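Local coordinates for protein tylactone synthase starter module and modules 1 & 2 (Streptomyces fradiae, PDB 2Z5L) that probably reduces the beta-keto group of a growing polyketide chain with NADPH, as the first ketoreductase of tylosin biosynthesis, setting the chirality of the resulting alcohol, at residues 23-28 with 248-253; 254-259 with 463-468; 384-389 with 423-428. All blocks are in the same frame, centred on the assembly; numbering follows the deposited sequence.

Contact 1: 23-28 with 248-253; sequences PTDAWR and AAAAGA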
loop_
_atom_site.group_PDB
_atom_site.type_symbol
_atom_site.label_atom_id
_atom_site.label_comp_id
_atom_site.label_asym_id
_atom_site.label_seq_id
_atom_site.Cartn_x
_atom_site.Cartn_y
_atom_site.Cartn_z
ATOM N N PRO A 23 4.502 -21.495 14.756
ATOM C CA PRO A 23 3.037 -21.510 14.676
ATOM C C PRO A 23 2.480 -20.327 13.886
ATOM O O PRO A 23 1.335 -20.352 13.427
ATOM C CB PRO A 23 2.611 -21.483 16.142
ATOM C CG PRO A 23 3.691 -20.676 16.778
ATOM C CD PRO A 23 4.953 -21.220 16.133
ATOM N N THR A 24 3.297 -19.296 13.718
ATOM C CA THR A 24 2.872 -18.115 12.980
ATOM C C THR A 24 3.165 -18.220 11.485
ATOM O O THR A 24 2.905 -17.273 10.742
ATOM C CB THR A 24 3.564 -16.846 13.497
ATOM O OG1 THR A 24 4.978 -16.965 13.303
ATOM C CG2 THR A 24 3.263 -16.626 14.970
ATOM N N ASP A 25 3.722 -19.346 11.038
ATOM C CA ASP A 25 4.009 -19.496 9.614
ATOM C C ASP A 25 2.719 -19.640 8.804
ATOM O O ASP A 25 2.732 -19.512 7.585
ATOM C CB ASP A 25 4.928 -20.699 9.337
ATOM C CG ASP A 25 6.393 -20.426 9.684
ATOM O OD1 ASP A 25 6.898 -19.332 9.368
ATOM O OD2 ASP A 25 7.045 -21.318 10.263
ATOM N N ALA A 26 1.606 -19.902 9.481
ATOM C CA ALA A 26 0.329 -20.043 8.797
ATOM C C ALA A 26 -0.304 -18.672 8.558
ATOM O O ALA A 26 -1.419 -18.582 8.047
ATOM C CB ALA A 26 -0.618 -20.916 9.615
ATOM N N TRP A 27 0.415 -17.615 8.929
ATOM C CA TRP A 27 -0.064 -16.249 8.767
ATOM C C TRP A 27 0.730 -15.527 7.696
ATOM O O TRP A 27 0.440 -14.379 7.380
ATOM C CB TRP A 27 0.073 -15.463 10.079
ATOM C CG TRP A 27 -0.747 -15.995 11.218
ATOM C CD1 TRP A 27 -1.745 -16.929 11.148
ATOM C CD2 TRP A 27 -0.666 -15.597 12.598
ATOM N NE1 TRP A 27 -2.289 -17.133 12.395
ATOM C CE2 TRP A 27 -1.648 -16.331 13.302
ATOM C CE3 TRP A 27 0.139 -14.691 13.306
ATOM C CZ2 TRP A 27 -1.848 -16.188 14.679
ATOM C CZ3 TRP A 27 -0.063 -14.550 14.684
ATOM C CH2 TRP A 27 -1.048 -15.297 15.351
ATOM N N ARG A 28 1.721 -16.198 7.131
ATOM C CA ARG A 28 2.572 -15.588 6.120
ATOM C C ARG A 28 2.060 -15.711 4.686
ATOM O O ARG A 28 1.877 -16.813 4.172
ATOM C CB ARG A 28 3.978 -16.190 6.202
ATOM C CG ARG A 28 4.722 -15.900 7.502
ATOM C CD ARG A 28 5.975 -16.739 7.571
ATOM N NE ARG A 28 6.767 -16.609 6.354
ATOM C CZ ARG A 28 7.531 -15.562 6.069
ATOM N NH1 ARG A 28 7.614 -14.555 6.932
ATOM N NH2 ARG A 28 8.190 -15.516 4.914
ATOM N N ALA A 248 3.084 -17.504 1.894
ATOM C CA ALA A 248 4.523 -17.419 1.714
ATOM C C ALA A 248 5.188 -18.605 2.395
ATOM O O ALA A 248 4.558 -19.308 3.182
ATOM C CB ALA A 248 5.051 -16.109 2.285
ATOM N N ALA A 249 6.459 -18.821 2.086
ATOM C CA ALA A 249 7.212 -19.921 2.667
ATOM C C ALA A 249 7.157 -19.872 4.193
ATOM O O ALA A 249 6.486 -19.013 4.772
ATOM C CB ALA A 249 8.656 -19.858 2.185
ATOM N N ALA A 250 7.852 -20.795 4.850
ATOM C CA ALA A 250 7.862 -20.812 6.313
ATOM C C ALA A 250 9.071 -20.050 6.831
ATOM O O ALA A 250 10.057 -19.872 6.117
ATOM C CB ALA A 250 7.882 -22.250 6.833
ATOM N N ALA A 251 8.977 -19.591 8.073
ATOM C CA ALA A 251 10.057 -18.854 8.718
ATOM C C ALA A 251 10.880 -19.848 9.529
ATOM O O ALA A 251 12.087 -19.684 9.696
ATOM C CB ALA A 251 9.487 -17.781 9.631
ATOM N N GLY A 252 10.206 -20.879 10.026
ATOM C CA GLY A 252 10.873 -21.898 10.808
ATOM C C GLY A 252 11.614 -21.362 12.015
ATOM O O GLY A 252 11.114 -20.494 12.731
ATOM N N ALA A 253 12.818 -21.881 12.233
ATOM C CA ALA A 253 13.652 -21.477 13.362
ATOM C C ALA A 253 14.350 -20.153 13.101
ATOM O O ALA A 253 15.021 -19.614 13.979
ATOM C CB ALA A 253 14.688 -22.563 13.653
#
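With CG anti to its own carbonyl carbon (chi1 -77°), Asp25 delivers its carboxylate to the backbone of Ala251 and Gly252, while Arg28, bent at chi3 (51°), brings NE round to Ala249. The carboxylate takes two successive backbone N-H groups, one on each oxygen. Gly252 N reaches Asp25 OD2 at 3.2 Å, on the syn side and close to the carboxylate plane. Ala251 N comes to 2.5 Å from Asp25 OD1, a bond whose extreme shortness makes the exact length doubtful. Asp25 OD2 has a second partner in Ser22 N, so the rotation of the carboxylate is well defined. Arg28 donates from NE to Ala249 O at 2.9 Å; the oxygen sits in the guanidinium plane, though NE approaches from above the carbonyl plane. The methyl of Ala251 lies over one face of the guanidinium, and a salt bridge from NH1 to Asp472 secures its far end. At the backbone, Ala248 N bonds to Arg28 O at 2.7 Å, continuing the pairing of antiparallel strands 28-35 and 239-247. Segments 23-28 and 248-253, the latter leading to strand 261-265, are thus tied together beside those strands, consistent with the two-subdomain, Rossmann-type build of polyketide ketoreductases.

Contact 2: 254-259 with 463-468; sequences ASWQPS and ALLGAM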
loop_
_atom_site.group_PDB
_atom_site.type_symbol
_atom_site.label_atom_id
_atom_site.label_comp_id
_atom_site.label_asym_id
_atom_site.label_seq_id
_atom_site.Cartn_x
_atom_site.Cartn_y
_atom_site.Cartn_z
ATOM N N ALA A 254 14.198 -19.633 11.888
ATOM C CA ALA A 254 14.834 -18.373 11.532
ATOM C C ALA A 254 14.370 -17.259 12.461
ATOM O O ALA A 254 13.182 -17.141 12.757
ATOM C CB ALA A 254 14.516 -18.017 10.082
ATOM N N SER A 255 15.314 -16.441 12.912
ATOM C CA SER A 255 14.997 -15.335 13.796
ATOM C C SER A 255 16.053 -14.252 13.685
ATOM O O SER A 255 17.055 -14.418 12.995
ATOM C CB SER A 255 14.896 -15.818 15.244
ATOM O OG SER A 255 14.591 -14.747 16.115
ATOM N N TRP A 256 15.830 -13.138 14.365
ATOM C CA TRP A 256 16.779 -12.041 14.312
ATOM C C TRP A 256 17.114 -11.619 15.744
ATOM O O TRP A 256 16.265 -11.696 16.632
ATOM C CB TRP A 256 16.159 -10.875 13.522
ATOM C CG TRP A 256 17.125 -9.810 13.142
ATOM C CD1 TRP A 256 18.050 -9.858 12.145
ATOM C CD2 TRP A 256 17.294 -8.546 13.787
ATOM N NE1 TRP A 256 18.792 -8.700 12.130
ATOM C CE2 TRP A 256 18.348 -7.877 13.129
ATOM C CE3 TRP A 256 16.655 -7.913 14.864
ATOM C CZ2 TRP A 256 18.782 -6.603 13.512
ATOM C CZ3 TRP A 256 17.082 -6.650 15.244
ATOM C CH2 TRP A 256 18.140 -6.007 14.568
ATOM N N GLN A 257 18.355 -11.198 15.969
ATOM C CA GLN A 257 18.773 -10.751 17.293
ATOM C C GLN A 257 19.304 -9.325 17.252
ATOM O O GLN A 257 20.253 -9.025 16.535
ATOM C CB GLN A 257 19.841 -11.679 17.868
ATOM C CG GLN A 257 19.280 -12.912 18.554
ATOM C CD GLN A 257 20.370 -13.770 19.191
ATOM O OE1 GLN A 257 21.168 -13.289 20.004
ATOM N NE2 GLN A 257 20.407 -15.048 18.820
ATOM N N PRO A 258 18.691 -8.424 18.034
ATOM C CA PRO A 258 19.089 -7.015 18.097
ATOM C C PRO A 258 20.485 -6.805 18.684
ATOM O O PRO A 258 20.925 -7.579 19.533
ATOM C CB PRO A 258 18.005 -6.403 18.975
ATOM C CG PRO A 258 17.732 -7.514 19.946
ATOM C CD PRO A 258 17.621 -8.700 19.011
ATOM N N SER A 259 21.167 -5.754 18.229
ATOM C CA SER A 259 22.513 -5.403 18.702
ATOM C C SER A 259 22.795 -3.929 18.366
ATOM O O SER A 259 22.144 -3.363 17.495
ATOM C CB SER A 259 23.566 -6.294 18.036
ATOM O OG SER A 259 23.588 -6.115 16.632
ATOM N N ALA A 463 6.769 -13.330 14.588
ATOM C CA ALA A 463 6.602 -13.391 13.143
ATOM C C ALA A 463 7.528 -12.373 12.491
ATOM O O ALA A 463 8.089 -12.618 11.413
ATOM C CB ALA A 463 5.159 -13.107 12.779
ATOM N N LEU A 464 7.700 -11.233 13.152
ATOM C CA LEU A 464 8.576 -10.183 12.638
ATOM C C LEU A 464 10.007 -10.701 12.645
ATOM O O LEU A 464 10.693 -10.700 11.620
ATOM C CB LEU A 464 8.488 -8.929 13.517
ATOM C CG LEU A 464 9.453 -7.786 13.179
ATOM C CD1 LEU A 464 9.229 -7.336 11.758
ATOM C CD2 LEU A 464 9.247 -6.627 14.150
ATOM N N LEU A 465 10.448 -11.147 13.817
ATOM C CA LEU A 465 11.792 -11.682 13.962
ATOM C C LEU A 465 11.994 -12.857 13.000
ATOM O O LEU A 465 13.084 -13.046 12.445
ATOM C CB LEU A 465 12.035 -12.119 15.411
ATOM C CG LEU A 465 11.911 -10.972 16.431
ATOM C CD1 LEU A 465 12.341 -11.456 17.809
ATOM C CD2 LEU A 465 12.777 -9.797 15.990
ATOM N N GLY A 466 10.932 -13.628 12.787
ATOM C CA GLY A 466 11.009 -14.758 11.878
ATOM C C GLY A 466 11.172 -14.298 10.438
ATOM O O GLY A 466 11.975 -14.834 9.683
ATOM N N ALA A 467 10.395 -13.291 10.062
ATOM C CA ALA A 467 10.448 -12.749 8.722
ATOM C C ALA A 467 11.808 -12.127 8.490
ATOM O O ALA A 467 12.386 -12.255 7.408
ATOM C CB ALA A 467 9.350 -11.698 8.531
ATOM N N MET A 468 12.316 -11.436 9.510
ATOM C CA MET A 468 13.620 -10.783 9.422
ATOM C C MET A 468 14.736 -11.815 9.282
ATOM O O MET A 468 15.794 -11.535 8.710
ATOM C CB MET A 468 13.856 -9.893 10.651
ATOM C CG MET A 468 13.078 -8.584 10.634
ATOM S SD MET A 468 13.325 -7.672 12.191
ATOM C CE MET A 468 14.823 -6.720 11.782
#
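Leu465 O, a carbonyl oxygen of helix 457-470, is approached by two successive residues of the passing chain. Ser255 CA makes a C-H...O contact with it at 3.3 Å, whereas Trp256 N, 3.4 Å from the same Leu465 O, is too poorly aligned to count as a hydrogen bond. One residue further along the helix the polarity reverses, and Gly466 CA points a hydrogen at Ala254 O over 3.3 Å with an angle of 160°. The chain runs close against the helix here, the CA atoms of Ser255 and Gly466 being 4.5 Å apart. Beyond this backbone seam, Trp256 carries the contact. With CG anti to the backbone N (chi1 -167°), the indole turns one face to the terminal methyl of Met468. CE stands over the six-membered ring, 3.8 Å from its centroid and 17° off the normal, a CH-pi contact. Met468 SD lies obliquely to the five-membered ring, adding a Met-aromatic component. Leu465 CD2 lies near the ring plane, at an edge of the indole, 4.3 Å from Trp256 CB. Ala338 and Phe340 of strand 338-341, with Ala385, also touch Trp256. This packing joins the chain entering strand 261-265 to helix 457-470, and that strand leads into the probable glycine-rich nucleotide-binding turn of the Rossmann fold.

Contact 3: 384-389 with 423-428; sequences DAFVLF and LPATSV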
loop_
_atom_site.group_PDB
_atom_site.type_symbol
_atom_site.label_atom_id
_atom_site.label_comp_id
_atom_site.label_asym_id
_atom_site.label_seq_id
_atom_site.Cartn_x
_atom_site.Cartn_y
_atom_site.Cartn_z
ATOM N N ASP A 384 22.070 -2.426 9.261
ATOM C CA ASP A 384 21.859 -3.733 8.659
ATOM C C ASP A 384 20.405 -4.161 8.794
ATOM O O ASP A 384 20.066 -5.320 8.566
ATOM C CB ASP A 384 22.746 -4.781 9.324
ATOM C CG ASP A 384 22.277 -5.125 10.713
ATOM O OD1 ASP A 384 22.272 -4.224 11.573
ATOM O OD2 ASP A 384 21.899 -6.293 10.942
ATOM N N ALA A 385 19.544 -3.227 9.183
ATOM C CA ALA A 385 18.133 -3.535 9.334
ATOM C C ALA A 385 17.277 -2.288 9.150
ATOM O O ALA A 385 17.476 -1.273 9.816
ATOM C CB ALA A 385 17.884 -4.156 10.689
ATOM N N PHE A 386 16.329 -2.384 8.225
ATOM C CA PHE A 386 15.412 -1.301 7.897
ATOM C C PHE A 386 14.017 -1.945 7.839
ATOM O O PHE A 386 13.614 -2.520 6.819
ATOM C CB PHE A 386 15.802 -0.728 6.532
ATOM C CG PHE A 386 15.284 0.656 6.269
ATOM C CD1 PHE A 386 15.918 1.769 6.802
ATOM C CD2 PHE A 386 14.164 0.845 5.467
ATOM C CE1 PHE A 386 15.444 3.058 6.533
ATOM C CE2 PHE A 386 13.683 2.128 5.194
ATOM C CZ PHE A 386 14.322 3.237 5.728
ATOM N N VAL A 387 13.281 -1.849 8.937
ATOM C CA VAL A 387 11.967 -2.458 9.017
ATOM C C VAL A 387 10.812 -1.474 8.931
ATOM O O VAL A 387 10.714 -0.522 9.715
ATOM C CB VAL A 387 11.845 -3.253 10.325
ATOM C CG1 VAL A 387 10.624 -4.142 10.288
ATOM C CG2 VAL A 387 13.100 -4.072 10.533
ATOM N N LEU A 388 9.923 -1.711 7.976
ATOM C CA LEU A 388 8.776 -0.841 7.813
ATOM C C LEU A 388 7.529 -1.616 8.177
ATOM O O LEU A 388 7.338 -2.763 7.749
ATOM C CB LEU A 388 8.691 -0.314 6.373
ATOM C CG LEU A 388 9.935 0.409 5.821
ATOM C CD1 LEU A 388 9.689 0.786 4.382
ATOM C CD2 LEU A 388 10.259 1.660 6.636
ATOM N N PHE A 389 6.697 -0.991 9.003
ATOM C CA PHE A 389 5.439 -1.597 9.444
ATOM C C PHE A 389 4.331 -1.140 8.518
ATOM O O PHE A 389 3.828 -0.026 8.626
ATOM C CB PHE A 389 5.121 -1.183 10.883
ATOM C CG PHE A 389 5.902 -1.942 11.902
ATOM C CD1 PHE A 389 7.289 -1.846 11.939
ATOM C CD2 PHE A 389 5.262 -2.763 12.820
ATOM C CE1 PHE A 389 8.032 -2.557 12.878
ATOM C CE2 PHE A 389 5.997 -3.476 13.761
ATOM C CZ PHE A 389 7.390 -3.370 13.790
ATOM N N LEU A 423 20.516 -2.138 -0.523
ATOM C CA LEU A 423 20.292 -1.540 0.783
ATOM C C LEU A 423 19.344 -2.440 1.578
ATOM O O LEU A 423 18.395 -2.999 1.029
ATOM C CB LEU A 423 19.702 -0.132 0.634
ATOM C CG LEU A 423 20.654 0.914 0.034
ATOM C CD1 LEU A 423 19.869 2.096 -0.523
ATOM C CD2 LEU A 423 21.629 1.380 1.104
ATOM N N PRO A 424 19.606 -2.605 2.885
ATOM C CA PRO A 424 18.764 -3.448 3.743
ATOM C C PRO A 424 17.360 -2.855 3.856
ATOM O O PRO A 424 17.193 -1.632 3.813
ATOM C CB PRO A 424 19.521 -3.439 5.069
ATOM C CG PRO A 424 20.101 -2.057 5.098
ATOM C CD PRO A 424 20.613 -1.879 3.681
ATOM N N ALA A 425 16.359 -3.722 3.981
ATOM C CA ALA A 425 14.973 -3.282 4.098
ATOM C C ALA A 425 14.020 -4.469 4.147
ATOM O O ALA A 425 14.215 -5.460 3.448
ATOM C CB ALA A 425 14.606 -2.366 2.916
ATOM N N THR A 426 12.986 -4.354 4.975
ATOM C CA THR A 426 11.969 -5.393 5.133
ATOM C C THR A 426 10.633 -4.668 5.371
ATOM O O THR A 426 10.562 -3.753 6.196
ATOM C CB THR A 426 12.266 -6.289 6.360
ATOM O OG1 THR A 426 13.631 -6.724 6.328
ATOM C CG2 THR A 426 11.359 -7.500 6.363
ATOM N N SER A 427 9.581 -5.071 4.663
ATOM C CA SER A 427 8.267 -4.439 4.813
ATOM C C SER A 427 7.199 -5.482 5.110
ATOM O O SER A 427 6.941 -6.367 4.292
ATOM C CB SER A 427 7.895 -3.664 3.540
ATOM O OG SER A 427 6.658 -2.986 3.685
ATOM N N VAL A 428 6.578 -5.383 6.283
ATOM C CA VAL A 428 5.550 -6.344 6.677
ATOM C C VAL A 428 4.158 -5.722 6.684
ATOM O O VAL A 428 3.915 -4.741 7.378
ATOM C CB VAL A 428 5.836 -6.924 8.079
ATOM C CG1 VAL A 428 4.858 -8.040 8.379
ATOM C CG2 VAL A 428 7.268 -7.438 8.156
HETATM O O HOH W 1 15.863 -4.994 6.946
#
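Backbone hydrogen bonds between Phe386-Phe389 and Thr426-Val428 form the regular part of this contact. Thr426 N donates to Phe386 O at 2.7 Å, somewhat bent at the hydrogen (145°). Leu388 N then returns a straight bond to Thr426 O at 2.8 Å, and Val428 N gives the third to Leu388 O at 3.1 Å. Each of these accepting oxygens, Phe386 O, Thr426 O and Leu388 O, also receives a weaker C-H...O contact, from the CA atoms of Ala425, Val387 and Ser427 respectively. At the N-terminal end of the pairing, a water accepts from Phe386 N at 2.9 Å and is also hydrogen-bonded to Thr426 OG1.

The pairing is parallel, with an 18° angle between the strands, and helix 402-419 connects them: a beta-alpha-beta unit of the Rossmann fold, as throughout the short-chain dehydrogenase/reductase family.

Side-chain packing divides between the two faces of the sheet. Val387 and Phe389 lie with Thr426 and Val428 on one face, where the first two touch Leu464 of helix 457-470. Leu388 and Ser427 occupy the other, against helix 402-419, and Ser427 OG bonds to Asp412 of that helix. Phe386, its CG anti to the backbone N (chi1 -160°), presses CB to 3.2 Å from Pro424 O and sets CD2 4.1 Å from Ala425 CB. Its ring also makes a cation-pi interaction with Arg418, whose NE bonds to Pro424 O. Ahead of the paired residues, Pro424 CB rests against Asp384 C at 3.9 Å.

Overall arrangement
Helix 457-470, half of contact 2, is touched by residues of contacts 1 and 3. Contact 2 lies between the others, its centre about 12 Å from that of contact 1 and about 11 Å from that of contact 3. Contacts 1 and 3 stay about 7 Å apart at their nearest atoms. Arg28 NH1 packs 3.7 Å from Ala467 CB; toward the sheet, Met468 CE meets Val387 CG2 at 3.4 Å and Leu464 CD2 meets Phe389 CZ at 3.8 Å. Along the chain, contact 3 is nested inside the loop closed by contact 2. The side chain of Phe389 lies near, without touching, the glycine-rich pattern of Gly267, Gly269 and Gly272, the probable cofactor-binding turn.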